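Local coordinates for arginine kinase (Anthopleura japonica, PDB 4RF6), which catalyses the reversible transfer of a phosphoryl group from ATP to L-arginine, giving phosphoarginine and ADP, with two phosphagen kinase repeats in one chain, at residues Ile127-Ile132 against Ser289-Ile294; Arg131-Arg136 against Arg236-Glu241; Gly285-Val290 against Ile334-Arg339; Ile312-Ile317 against Gly330-Ser335. One frame throughout, in Å; residues are numbered along the deposited sequence.

Contact 1: residues Ile127-Ile132 against Ser289-Ile294; sequences IRSTRI and SVHVKI
Ile127 meets two valines of the antiparallel neighbour with separate branches. Its CG2, anti to the backbone N (chi1 of CG1 -61°), lies 3.6 Å from Val290 CG1, while its CG1 rests 3.7 Å from Val292 CG2. Thr130 stands on the same face beside Val290, the two side chains pointing the same way; its OG1 bonds to the carbonyl of Gly243 and offers Val290 CG2 a van der Waals contact. On the other face Ser129 OG sits between its own N and carbonyl carbon (chi1 61°), which brings it 3.4 Å from His291 CB, against the base of the imidazole. A water joins this hydroxyl to the carbonyl of Ser289, donating to Ser289 O at 3.0 Å. Ser289 OG, in the conformer described, lies unusually close to Asp333 OD1, a bond whose details are doubtful.

Between Ile127 and Ser129 the register slips by one residue. Arg128 and Ser129 both face His291, a classic beta bulge: Arg128 N gives a nearly straight bond to His291 O (2.7 Å), and His291 N returns one to Ser129 O. Arg128 then runs out extended from CG to NE, and its NH2 passes 3.9 Å from Lys293 CD, while the Lys293 amine turns away at its last torsion.

One face is therefore largely apolar and buried, the other polar and hydrated. On the polar one Arg131 and His291, predicted ATP-binding residues, would suit the phosphates of ATP.

Contact 2: residues Arg131-Arg136 against Arg236-Glu241; sequences RIRVAR and RIISME
Ile238 is the apolar centre on the arginine-bearing face of this antiparallel pair, and the packing is tight around it. Its CG2 lies over one face of the Arg131 guanidinium, 3.8 Å from Arg131 NE, and its CG1 packs 3.8 Å from Arg133 CG. Arg133 CG also meets Arg236 CG at 3.9 Å, so the two arginines touch through their aliphatic stems. The reverse face is buried too: Val134 CG2 reaches Ile237 CB, and Ile132 and Ile237 both pack on Leu253 of helix 246-264. The backbones are held by two pairs of reciprocal bonds, Ile132 with Ser239 and Val134 with Ile237, that from Ser239 N to Ile132 O being 2.8 Å long.

Beyond the stems, the guanidinium ends form the looser, partly exposed side. Arg131 NH1 and Arg236 NH1 stay 5.2 Å apart without contact, and Arg236 is paired with Glu231. Met240 touches Arg131 CG only through CB before its chain bends away.

The pair belongs to the antiparallel sheet of the phosphagen kinase catalytic domain, with helix 246-264 on one face and, on the other, Arg131, Arg133 and Arg236, all predicted to bind ATP.

Contact 3: residues Gly285-Val290 against Ile334-Arg339; sequences GMRASV and ISNRRR
Asn336 and Arg339 converge on one backbone carbonyl, Met286 O, and this polar grip dominates the contact. Arg339 NE donates at 2.7 Å and Asn336 ND2 at 3.0 Å; the two donors come from opposite faces of the carbonyl plane, both well out of it. The extended Arg339 chain lays its CD along the same residue, and its NH2 lies near Arg287 CB. The Asn336 amide works at both ends: OD1 receives Ala288 N at 2.9 Å, so its side chain continues the strand pairing where the main chains part. A chi1 of 56° directs the amide across to strand 286-293. Its ND2 also bonds to Arg338 O, tying the turn after the strand.

Main-chain bonds are regular only at the far end, where Val290 and Ile334 exchange a reciprocal pair; that from Asn336 N to Ala288 O, at 3.5 Å, is weak. Close CA-H...O contacts fill in, with Ser335 CA 3.2 Å from Ala288 O.

Van der Waals contacts are few. Ser335 CB lies 4.0 Å from Arg287 NH1, whose salt bridge goes to Asp333, and Ile334 leans on Met351 of helix 344-370.

The pairing joins the two strands in the antiparallel catalytic sheet of phosphagen kinases, with Arg287, a predicted ATP ligand, projecting from the face opposite that helix.

Contact 4: residues Ile312-Ile317 against Gly330-Ser335; sequences IQARGI and GVYDIS
Ile317 CD1 presses onto the backbone between Tyr332 and Asp333, 3.3 Å from Asp333 N, with Val331 CG1 at 3.6 Å on one flank and Asp333 CB on the other. The end of this exposed side chain thus comes in toward the strand. On the opposite side of the sheet Ala314 CB fits a shallow hollow between Ile334 CD1, at 3.7 Å, and the Tyr332 ring at CD2. Ile334 bends at chi2 (-60°), which brings CD1 toward Ala314, while its CG2 meets Ile312 CD1 at 3.8 Å. Leu307 of helix 303-310 and Met351 of helix 344-370 close over these aliphatic groups.

At the other end Gln313 extends alongside Ser335, its first torsion (chi1 58°) directing it there. Gln313 NE2 donates to Ser335 OG at 2.9 Å, the hydroxyl oxygen lying 28° out of the Gln313 amide plane, and Gln313 CG packs on the same oxygen. The main chains are joined by reciprocal bonds of Gln313 with Ser335 and of Arg315 with Asp333, the shortest from Asp333 N to Arg315 O at 2.7 Å.

A water donates to Asp333 OD2 at 2.9 Å and, weakly, to Ile317 O, bridging the two segments. The Asp333 carboxylate, close to Ser289 and ion-paired with Arg287, probably offsets part of the positive charge that the predicted ATP-binding arginines bring to this face.

All four contacts lie in one antiparallel eight-stranded sheet within the first curated repeat. Across it the strands run 235-242, 127-136, 286-293, 331-336, 312-316, joined in turn by contacts 2, 1, 3 and 4, the last reaching an outermost strand. Along the chain the order is 127-136, 235-242, 286-293, 312-316, 331-336, and contact 2 closes before contacts 3 and 4 open. Contacts 1 and 2 share Arg131 and Ile132, contacts 1 and 3 Ser289 and Val290, contacts 3 and 4 Ile334 and Ser335. Centres of contacts 2 and 4 are about 18 Å apart. Three strands distant in sequence thus bring Arg131, Arg133, Arg236, Arg287 and His291, predicted ATP-binding residues, to one face.

Contact 1: residues Ile127-Ile132 against Ser289-Ile294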
loop_
_atom_site.group_PDB
_atom_site.type_symbol
_atom_site.label_atom_id
_atom_site.label_comp_id
_atom_site.label_asym_id
_atom_site.label_seq_id
_atom_site.Cartn_x
_atom_site.Cartn_y
_atom_site.Cartn_z
ATOM N N ILE A 127 -6.513 -8.889 3.648
ATOM C CA ILE A 127 -6.277 -7.688 4.438
ATOM C C ILE A 127 -5.360 -6.731 3.677
ATOM O O ILE A 127 -4.365 -7.152 3.078
ATOM C CB ILE A 127 -5.688 -8.053 5.825
ATOM C CG1 ILE A 127 -6.671 -8.931 6.607
ATOM C CG2 ILE A 127 -5.336 -6.806 6.617
ATOM C CD1 ILE A 127 -6.107 -9.498 7.909
ATOM N N ARG A 128 -5.704 -5.444 3.683
ATOM C CA ARG A 128 -4.971 -4.468 2.889
ATOM C C ARG A 128 -4.096 -3.557 3.739
ATOM O O ARG A 128 -3.006 -3.158 3.316
ATOM C CB ARG A 128 -5.938 -3.651 2.027
ATOM C CG ARG A 128 -6.584 -4.474 0.922
ATOM C CD ARG A 128 -7.567 -3.666 0.097
ATOM N NE ARG A 128 -8.026 -4.431 -1.061
ATOM C CZ ARG A 128 -8.597 -3.898 -2.134
ATOM N NH1 ARG A 128 -8.784 -2.587 -2.206
ATOM N NH2 ARG A 128 -8.977 -4.677 -3.138
ATOM N N SER A 129 -4.562 -3.238 4.940
ATOM C CA SER A 129 -3.823 -2.319 5.797
ATOM C C SER A 129 -4.249 -2.428 7.254
ATOM O O SER A 129 -5.357 -2.869 7.560
ATOM C CB SER A 129 -3.992 -0.877 5.307
ATOM O OG SER A 129 -5.356 -0.489 5.335
ATOM N N THR A 130 -3.354 -2.007 8.143
ATOM C CA THR A 130 -3.564 -2.102 9.578
ATOM C C THR A 130 -3.084 -0.801 10.221
ATOM O O THR A 130 -2.045 -0.258 9.828
ATOM C CB THR A 130 -2.794 -3.303 10.156
ATOM O OG1 THR A 130 -3.318 -4.519 9.601
ATOM C CG2 THR A 130 -2.917 -3.354 11.676
ATOM N N ARG A 131 -3.844 -0.298 11.190
ATOM C CA ARG A 131 -3.564 1.003 11.796
ATOM C C ARG A 131 -3.992 1.001 13.257
ATOM O O ARG A 131 -5.088 0.541 13.586
ATOM C CB ARG A 131 -4.324 2.101 11.032
ATOM C CG ARG A 131 -4.117 3.522 11.539
ATOM C CD ARG A 131 -4.938 4.503 10.697
ATOM N NE ARG A 131 -4.790 5.899 11.115
ATOM C CZ ARG A 131 -5.522 6.492 12.059
ATOM N NH1 ARG A 131 -5.311 7.764 12.352
ATOM N NH2 ARG A 131 -6.459 5.820 12.715
ATOM N N ILE A 132 -3.122 1.490 14.138
ATOM C CA ILE A 132 -3.488 1.657 15.540
ATOM C C ILE A 132 -3.080 3.046 16.016
ATOM O O ILE A 132 -1.937 3.480 15.829
ATOM C CB ILE A 132 -2.873 0.575 16.455
ATOM C CG1 ILE A 132 -3.161 -0.827 15.910
ATOM C CG2 ILE A 132 -3.423 0.710 17.869
ATOM C CD1 ILE A 132 -2.580 -1.955 16.751
ATOM N N SER A 289 -7.802 -0.104 13.428
ATOM C CA SER A 289 -8.522 -0.228 12.161
ATOM C C SER A 289 -7.807 -1.142 11.166
ATOM O O SER A 289 -6.612 -0.965 10.915
ATOM C CB SER A 289 -8.722 1.159 11.542
ATOM O OG SER A 289 -9.056 1.074 10.169
ATOM N N VAL A 290 -8.539 -2.092 10.591
ATOM C CA VAL A 290 -8.009 -2.985 9.565
ATOM C C VAL A 290 -8.887 -2.880 8.320
ATOM O O VAL A 290 -10.110 -2.985 8.416
ATOM C CB VAL A 290 -7.986 -4.454 10.068
ATOM C CG1 VAL A 290 -7.738 -5.426 8.922
ATOM C CG2 VAL A 290 -6.938 -4.634 11.149
ATOM N N HIS A 291 -8.275 -2.645 7.164
ATOM C CA HIS A 291 -9.017 -2.706 5.911
ATOM C C HIS A 291 -8.935 -4.114 5.330
ATOM O O HIS A 291 -7.845 -4.627 5.072
ATOM C CB HIS A 291 -8.502 -1.672 4.913
ATOM C CG HIS A 291 -8.827 -0.261 5.289
ATOM N ND1 HIS A 291 -8.674 0.799 4.420
ATOM C CD2 HIS A 291 -9.295 0.265 6.446
ATOM C CE1 HIS A 291 -9.038 1.915 5.026
ATOM N NE2 HIS A 291 -9.417 1.618 6.257
ATOM N N VAL A 292 -10.092 -4.743 5.138
ATOM C CA VAL A 292 -10.137 -6.137 4.711
ATOM C C VAL A 292 -11.250 -6.364 3.689
ATOM O O VAL A 292 -12.330 -5.778 3.790
ATOM C CB VAL A 292 -10.295 -7.089 5.921
ATOM C CG1 VAL A 292 -11.641 -6.877 6.611
ATOM C CG2 VAL A 292 -10.137 -8.537 5.491
ATOM N N LYS A 293 -10.973 -7.204 2.696
ATOM C CA LYS A 293 -11.936 -7.481 1.636
ATOM C C LYS A 293 -12.723 -8.740 1.958
ATOM O O LYS A 293 -12.208 -9.856 1.832
ATOM C CB LYS A 293 -11.217 -7.647 0.298
ATOM C CG LYS A 293 -12.128 -7.933 -0.886
ATOM C CD LYS A 293 -11.429 -7.553 -2.181
ATOM C CE LYS A 293 -12.371 -7.581 -3.379
ATOM N NZ LYS A 293 -12.759 -8.960 -3.782
ATOM N N ILE A 294 -13.970 -8.559 2.382
ATOM C CA ILE A 294 -14.810 -9.677 2.799
ATOM C C ILE A 294 -16.252 -9.592 2.262
ATOM O O ILE A 294 -17.207 -9.610 3.042
ATOM C CB ILE A 294 -14.821 -9.802 4.343
ATOM C CG1 ILE A 294 -15.049 -8.433 4.988
ATOM C CG2 ILE A 294 -13.505 -10.392 4.853
ATOM C CD1 ILE A 294 -15.130 -8.467 6.515
HETATM O O HOH W 1 -5.794 0.331 8.287
#

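Contact 2: residues Arg131-Arg136 against Arg236-Glu241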
loop_
_atom_site.group_PDB
_atom_site.type_symbol
_atom_site.label_atom_id
_atom_site.label_comp_id
_atom_site.label_asym_id
_atom_site.label_seq_id
_atom_site.Cartn_x
_atom_site.Cartn_y
_atom_site.Cartn_z
ATOM N N ARG A 131 -3.844 -0.298 11.190
ATOM C CA ARG A 131 -3.564 1.003 11.796
ATOM C C ARG A 131 -3.992 1.001 13.257
ATOM O O ARG A 131 -5.088 0.541 13.586
ATOM C CB ARG A 131 -4.324 2.101 11.032
ATOM C CG ARG A 131 -4.117 3.522 11.539
ATOM C CD ARG A 131 -4.938 4.503 10.697
ATOM N NE ARG A 131 -4.790 5.899 11.115
ATOM C CZ ARG A 131 -5.522 6.492 12.059
ATOM N NH1 ARG A 131 -5.311 7.764 12.352
ATOM N NH2 ARG A 131 -6.459 5.820 12.715
ATOM N N ILE A 132 -3.122 1.490 14.138
ATOM C CA ILE A 132 -3.488 1.657 15.540
ATOM C C ILE A 132 -3.080 3.046 16.016
ATOM O O ILE A 132 -1.937 3.480 15.829
ATOM C CB ILE A 132 -2.873 0.575 16.455
ATOM C CG1 ILE A 132 -3.161 -0.827 15.910
ATOM C CG2 ILE A 132 -3.423 0.710 17.869
ATOM C CD1 ILE A 132 -2.580 -1.955 16.751
ATOM N N ARG A 133 -4.035 3.742 16.617
ATOM C CA ARG A 133 -3.837 5.108 17.080
ATOM C C ARG A 133 -4.221 5.215 18.546
ATOM O O ARG A 133 -5.190 4.600 18.971
ATOM C CB ARG A 133 -4.716 6.048 16.259
ATOM C CG ARG A 133 -4.779 7.476 16.767
ATOM C CD ARG A 133 -6.218 7.968 16.782
ATOM N NE ARG A 133 -6.789 7.987 18.127
ATOM C CZ ARG A 133 -8.091 8.047 18.390
ATOM N NH1 ARG A 133 -8.512 8.066 19.647
ATOM N NH2 ARG A 133 -8.973 8.079 17.402
ATOM N N VAL A 134 -3.451 5.981 19.318
ATOM C CA VAL A 134 -3.810 6.286 20.700
ATOM C C VAL A 134 -3.623 7.775 20.970
ATOM O O VAL A 134 -2.727 8.416 20.416
ATOM C CB VAL A 134 -3.004 5.468 21.739
ATOM C CG1 VAL A 134 -3.424 4.002 21.721
ATOM C CG2 VAL A 134 -1.508 5.611 21.490
ATOM N N ALA A 135 -4.493 8.318 21.814
ATOM C CA ALA A 135 -4.380 9.697 22.267
ATOM C C ALA A 135 -3.815 9.686 23.681
ATOM O O ALA A 135 -4.203 8.848 24.494
ATOM C CB ALA A 135 -5.735 10.362 22.253
ATOM N N ARG A 136 -2.898 10.606 23.971
ATOM C CA ARG A 136 -2.303 10.697 25.302
ATOM C C ARG A 136 -2.082 12.164 25.661
ATOM O O ARG A 136 -1.938 13.010 24.778
ATOM C CB ARG A 136 -0.965 9.945 25.355
ATOM C CG ARG A 136 -1.040 8.419 25.173
ATOM C CD ARG A 136 -1.671 7.745 26.386
ATOM N NE ARG A 136 -1.624 6.286 26.294
ATOM C CZ ARG A 136 -2.592 5.540 25.771
ATOM N NH1 ARG A 136 -3.688 6.114 25.284
ATOM N NH2 ARG A 136 -2.468 4.219 25.735
ATOM N N ARG A 236 -1.154 12.572 19.544
ATOM C CA ARG A 236 -1.880 11.573 18.783
ATOM C C ARG A 236 -0.823 10.698 18.121
ATOM O O ARG A 236 -0.096 11.146 17.230
ATOM C CB ARG A 236 -2.784 12.203 17.725
ATOM C CG ARG A 236 -3.684 11.169 17.052
ATOM C CD ARG A 236 -4.369 11.706 15.812
ATOM N NE ARG A 236 -5.421 12.666 16.129
ATOM C CZ ARG A 236 -6.375 13.029 15.277
ATOM N NH1 ARG A 236 -6.411 12.498 14.061
ATOM N NH2 ARG A 236 -7.298 13.914 15.639
ATOM N N ILE A 237 -0.734 9.454 18.574
ATOM C CA ILE A 237 0.341 8.557 18.178
ATOM C C ILE A 237 -0.205 7.412 17.339
ATOM O O ILE A 237 -1.065 6.656 17.799
ATOM C CB ILE A 237 1.039 7.990 19.416
ATOM C CG1 ILE A 237 1.451 9.130 20.352
ATOM C CG2 ILE A 237 2.236 7.153 19.013
ATOM C CD1 ILE A 237 1.696 8.701 21.803
ATOM N N ILE A 238 0.303 7.282 16.113
ATOM C CA ILE A 238 -0.225 6.308 15.163
ATOM C C ILE A 238 0.856 5.380 14.643
ATOM O O ILE A 238 1.925 5.828 14.219
ATOM C CB ILE A 238 -0.878 7.011 13.950
ATOM C CG1 ILE A 238 -1.879 8.068 14.416
ATOM C CG2 ILE A 238 -1.548 5.999 13.024
ATOM C CD1 ILE A 238 -1.767 9.386 13.668
ATOM N N SER A 239 0.573 4.081 14.672
ATOM C CA SER A 239 1.439 3.100 14.038
ATOM C C SER A 239 0.629 2.456 12.923
ATOM O O SER A 239 -0.521 2.069 13.137
ATOM C CB SER A 239 1.893 2.051 15.047
ATOM O OG SER A 239 2.697 1.066 14.431
ATOM N N MET A 240 1.207 2.358 11.728
ATOM C CA MET A 240 0.445 1.869 10.581
ATOM C C MET A 240 1.330 1.329 9.470
ATOM O O MET A 240 2.476 1.749 9.306
ATOM C CB MET A 240 -0.459 2.979 10.022
ATOM C CG MET A 240 0.279 4.107 9.303
ATOM S SD MET A 240 1.252 5.128 10.428
ATOM C CE MET A 240 1.930 6.355 9.300
ATOM N N GLU A 241 0.785 0.399 8.698
ATOM C CA GLU A 241 1.487 -0.124 7.538
ATOM C C GLU A 241 0.489 -0.865 6.659
ATOM O O GLU A 241 -0.644 -1.128 7.072
ATOM C CB GLU A 241 2.621 -1.056 7.970
ATOM C CG GLU A 241 2.145 -2.337 8.655
ATOM C CD GLU A 241 3.262 -3.058 9.388
ATOM O OE1 GLU A 241 3.268 -4.309 9.390
ATOM O OE2 GLU A 241 4.121 -2.366 9.979
#

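Contact 3: residues Gly285-Val290 against Ile334-Arg339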
loop_
_atom_site.group_PDB
_atom_site.type_symbol
_atom_site.label_atom_id
_atom_site.label_comp_id
_atom_site.label_asym_id
_atom_site.label_seq_id
_atom_site.Cartn_x
_atom_site.Cartn_y
_atom_site.Cartn_z
ATOM N N GLY A 285 -8.028 5.243 24.751
ATOM C CA GLY A 285 -7.807 6.334 23.822
ATOM C C GLY A 285 -7.482 5.827 22.435
ATOM O O GLY A 285 -6.878 6.540 21.632
ATOM N N MET A 286 -7.897 4.595 22.147
ATOM C CA MET A 286 -7.420 3.892 20.960
ATOM C C MET A 286 -8.454 3.782 19.848
ATOM O O MET A 286 -9.623 3.496 20.107
ATOM C CB MET A 286 -6.949 2.482 21.346
ATOM C CG MET A 286 -6.532 1.602 20.162
ATOM S SD MET A 286 -6.031 -0.044 20.681
ATOM C CE MET A 286 -4.568 0.353 21.630
ATOM N N ARG A 287 -8.022 4.018 18.611
ATOM C CA ARG A 287 -8.761 3.514 17.454
ATOM C C ARG A 287 -7.875 2.564 16.655
ATOM O O ARG A 287 -6.856 2.971 16.088
ATOM C CB ARG A 287 -9.280 4.623 16.537
ATOM C CG ARG A 287 -10.153 4.062 15.403
ATOM C CD ARG A 287 -10.584 5.103 14.373
ATOM N NE ARG A 287 -11.411 4.500 13.328
ATOM C CZ ARG A 287 -10.979 4.181 12.109
ATOM N NH1 ARG A 287 -11.808 3.629 11.231
ATOM N NH2 ARG A 287 -9.719 4.419 11.761
ATOM N N ALA A 288 -8.273 1.295 16.626
ATOM C CA ALA A 288 -7.602 0.273 15.828
ATOM C C ALA A 288 -8.445 0.035 14.583
ATOM O O ALA A 288 -9.674 -0.037 14.670
ATOM C CB ALA A 288 -7.465 -1.013 16.630
ATOM N N SER A 289 -7.802 -0.104 13.428
ATOM C CA SER A 289 -8.522 -0.228 12.161
ATOM C C SER A 289 -7.807 -1.142 11.166
ATOM O O SER A 289 -6.612 -0.965 10.915
ATOM C CB SER A 289 -8.722 1.159 11.542
ATOM O OG SER A 289 -9.056 1.074 10.169
ATOM N N VAL A 290 -8.539 -2.092 10.591
ATOM C CA VAL A 290 -8.009 -2.985 9.565
ATOM C C VAL A 290 -8.887 -2.880 8.320
ATOM O O VAL A 290 -10.110 -2.985 8.416
ATOM C CB VAL A 290 -7.986 -4.454 10.068
ATOM C CG1 VAL A 290 -7.738 -5.426 8.922
ATOM C CG2 VAL A 290 -6.938 -4.634 11.149
ATOM N N ILE A 334 -12.709 -2.381 9.447
ATOM C CA ILE A 334 -13.074 -2.978 10.723
ATOM C C ILE A 334 -12.435 -2.141 11.828
ATOM O O ILE A 334 -11.235 -1.885 11.787
ATOM C CB ILE A 334 -12.602 -4.446 10.812
ATOM C CG1 ILE A 334 -12.952 -5.191 9.529
ATOM C CG2 ILE A 334 -13.257 -5.152 11.995
ATOM C CD1 ILE A 334 -14.441 -5.207 9.236
ATOM N N SER A 335 -13.220 -1.695 12.807
ATOM C CA SER A 335 -12.661 -0.887 13.891
ATOM C C SER A 335 -13.277 -1.255 15.235
ATOM O O SER A 335 -14.319 -1.911 15.293
ATOM C CB SER A 335 -12.823 0.610 13.603
ATOM O OG SER A 335 -14.186 0.990 13.611
ATOM N N ASN A 336 -12.629 -0.844 16.319
ATOM C CA ASN A 336 -13.163 -1.119 17.649
ATOM C C ASN A 336 -14.291 -0.157 17.996
ATOM O O ASN A 336 -14.262 1.015 17.606
ATOM C CB ASN A 336 -12.061 -0.980 18.691
ATOM C CG ASN A 336 -11.403 0.373 18.637
ATOM O OD1 ASN A 336 -10.956 0.807 17.575
ATOM N ND2 ASN A 336 -11.370 1.070 19.770
ATOM N N ARG A 337 -15.278 -0.636 18.744
ATOM C CA ARG A 337 -16.337 0.245 19.217
ATOM C C ARG A 337 -16.077 0.741 20.638
ATOM O O ARG A 337 -16.694 1.711 21.082
ATOM C CB ARG A 337 -17.701 -0.450 19.145
ATOM C CG ARG A 337 -18.503 -0.111 17.895
ATOM C CD ARG A 337 -19.905 -0.712 17.935
ATOM N NE ARG A 337 -19.880 -2.170 17.890
ATOM C CZ ARG A 337 -20.841 -2.923 17.359
ATOM N NH1 ARG A 337 -21.910 -2.354 16.817
ATOM N NH2 ARG A 337 -20.729 -4.248 17.365
ATOM N N ARG A 338 -15.158 0.082 21.342
ATOM C CA ARG A 338 -14.986 0.302 22.778
ATOM C C ARG A 338 -13.585 0.792 23.191
ATOM O O ARG A 338 -12.575 0.429 22.576
ATOM C CB ARG A 338 -15.345 -0.977 23.543
ATOM C CG ARG A 338 -16.789 -1.430 23.365
ATOM C CD ARG A 338 -17.048 -2.700 24.156
ATOM N NE ARG A 338 -18.470 -3.024 24.270
ATOM C CZ ARG A 338 -18.948 -4.012 25.019
ATOM N NH1 ARG A 338 -18.120 -4.778 25.720
ATOM N NH2 ARG A 338 -20.254 -4.240 25.065
ATOM N N ARG A 339 -13.541 1.611 24.243
ATOM C CA ARG A 339 -12.288 2.170 24.751
ATOM C C ARG A 339 -12.225 2.157 26.278
ATOM O O ARG A 339 -11.144 2.227 26.870
ATOM C CB ARG A 339 -12.111 3.611 24.273
ATOM C CG ARG A 339 -11.965 3.770 22.779
ATOM C CD ARG A 339 -11.668 5.214 22.409
ATOM N NE ARG A 339 -11.446 5.349 20.976
ATOM C CZ ARG A 339 -12.352 5.805 20.119
ATOM N NH1 ARG A 339 -13.544 6.194 20.556
ATOM N NH2 ARG A 339 -12.060 5.884 18.825
#

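Contact 4: residues Ile312-Ile317 against Gly330-Ser335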
loop_
_atom_site.group_PDB
_atom_site.type_symbol
_atom_site.label_atom_id
_atom_site.label_comp_id
_atom_site.label_asym_id
_atom_site.label_seq_id
_atom_site.Cartn_x
_atom_site.Cartn_y
_atom_site.Cartn_z
ATOM N N ILE A 312 -16.550 -5.012 17.686
ATOM C CA ILE A 312 -15.999 -4.277 16.558
ATOM C C ILE A 312 -17.135 -3.859 15.631
ATOM O O ILE A 312 -18.279 -4.268 15.827
ATOM C CB ILE A 312 -14.963 -5.112 15.804
ATOM C CG1 ILE A 312 -15.552 -6.467 15.394
ATOM C CG2 ILE A 312 -13.724 -5.305 16.672
ATOM C CD1 ILE A 312 -14.550 -7.403 14.710
ATOM N N GLN A 313 -16.826 -3.036 14.635
ATOM C CA GLN A 313 -17.841 -2.558 13.702
ATOM C C GLN A 313 -17.283 -2.611 12.285
ATOM O O GLN A 313 -16.071 -2.486 12.085
ATOM C CB GLN A 313 -18.255 -1.128 14.055
ATOM C CG GLN A 313 -17.094 -0.140 14.051
ATOM C CD GLN A 313 -17.409 1.149 14.789
ATOM O OE1 GLN A 313 -18.565 1.570 14.867
ATOM N NE2 GLN A 313 -16.374 1.784 15.339
ATOM N N ALA A 314 -18.162 -2.800 11.304
ATOM C CA ALA A 314 -17.738 -2.840 9.907
ATOM C C ALA A 314 -18.392 -1.735 9.091
ATOM O O ALA A 314 -19.621 -1.639 9.033
ATOM C CB ALA A 314 -18.033 -4.194 9.296
ATOM N N ARG A 315 -17.565 -0.911 8.453
ATOM C CA ARG A 315 -18.060 0.169 7.609
ATOM C C ARG A 315 -17.382 0.122 6.249
ATOM O O ARG A 315 -16.236 -0.315 6.140
ATOM C CB ARG A 315 -17.779 1.522 8.260
ATOM C CG ARG A 315 -18.578 1.805 9.525
ATOM C CD ARG A 315 -19.988 2.293 9.209
ATOM N NE ARG A 315 -20.478 3.191 10.249
ATOM C CZ ARG A 315 -20.117 4.467 10.357
ATOM N NH1 ARG A 315 -19.263 4.993 9.489
ATOM N NH2 ARG A 315 -20.605 5.219 11.334
ATOM N N GLY A 316 -18.088 0.572 5.215
ATOM C CA GLY A 316 -17.487 0.732 3.900
ATOM C C GLY A 316 -16.288 1.660 3.977
ATOM O O GLY A 316 -16.197 2.487 4.887
ATOM N N ILE A 317 -15.364 1.525 3.031
ATOM C CA ILE A 317 -14.103 2.265 3.082
ATOM C C ILE A 317 -14.280 3.762 2.814
ATOM O O ILE A 317 -13.860 4.605 3.613
ATOM C CB ILE A 317 -13.059 1.653 2.112
ATOM C CG1 ILE A 317 -11.880 1.083 2.897
ATOM C CG2 ILE A 317 -12.572 2.681 1.105
ATOM C CD1 ILE A 317 -12.304 0.145 3.988
ATOM N N GLY A 330 -16.302 -4.674 -1.762
ATOM C CA GLY A 330 -16.114 -5.734 -0.788
ATOM C C GLY A 330 -15.154 -5.398 0.339
ATOM O O GLY A 330 -14.999 -6.188 1.270
ATOM N N VAL A 331 -14.511 -4.233 0.257
ATOM C CA VAL A 331 -13.540 -3.814 1.274
ATOM C C VAL A 331 -14.216 -3.090 2.446
ATOM O O VAL A 331 -14.992 -2.154 2.244
ATOM C CB VAL A 331 -12.441 -2.915 0.681
ATOM C CG1 VAL A 331 -11.409 -2.560 1.744
ATOM C CG2 VAL A 331 -11.765 -3.604 -0.498
ATOM N N TYR A 332 -13.913 -3.527 3.667
ATOM C CA TYR A 332 -14.511 -2.946 4.861
ATOM C C TYR A 332 -13.456 -2.442 5.840
ATOM O O TYR A 332 -12.375 -3.029 5.968
ATOM C CB TYR A 332 -15.436 -3.959 5.546
ATOM C CG TYR A 332 -16.727 -4.205 4.802
ATOM C CD1 TYR A 332 -16.747 -4.964 3.638
ATOM C CD2 TYR A 332 -17.927 -3.676 5.263
ATOM C CE1 TYR A 332 -17.924 -5.184 2.951
ATOM C CE2 TYR A 332 -19.108 -3.896 4.586
ATOM C CZ TYR A 332 -19.100 -4.648 3.432
ATOM O OH TYR A 332 -20.276 -4.866 2.752
ATOM N N ASP A 333 -13.767 -1.335 6.508
ATOM C CA ASP A 333 -12.938 -0.833 7.595
ATOM C C ASP A 333 -13.468 -1.451 8.881
ATOM O O ASP A 333 -14.563 -1.117 9.335
ATOM C CB ASP A 333 -13.013 0.696 7.658
ATOM C CG ASP A 333 -12.131 1.297 8.751
ATOM O OD1 ASP A 333 -11.204 0.612 9.233
ATOM O OD2 ASP A 333 -12.363 2.469 9.116
ATOM N N ILE A 334 -12.709 -2.381 9.447
ATOM C CA ILE A 334 -13.074 -2.978 10.723
ATOM C C ILE A 334 -12.435 -2.141 11.828
ATOM O O ILE A 334 -11.235 -1.885 11.787
ATOM C CB ILE A 334 -12.602 -4.446 10.812
ATOM C CG1 ILE A 334 -12.952 -5.191 9.529
ATOM C CG2 ILE A 334 -13.257 -5.152 11.995
ATOM C CD1 ILE A 334 -14.441 -5.207 9.236
ATOM N N SER A 335 -13.220 -1.695 12.807
ATOM C CA SER A 335 -12.661 -0.887 13.891
ATOM C C SER A 335 -13.277 -1.255 15.235
ATOM O O SER A 335 -14.319 -1.911 15.293
ATOM C CB SER A 335 -12.823 0.610 13.603
ATOM O OG SER A 335 -14.186 0.990 13.611
HETATM O O HOH W 2 -13.297 4.184 6.984
#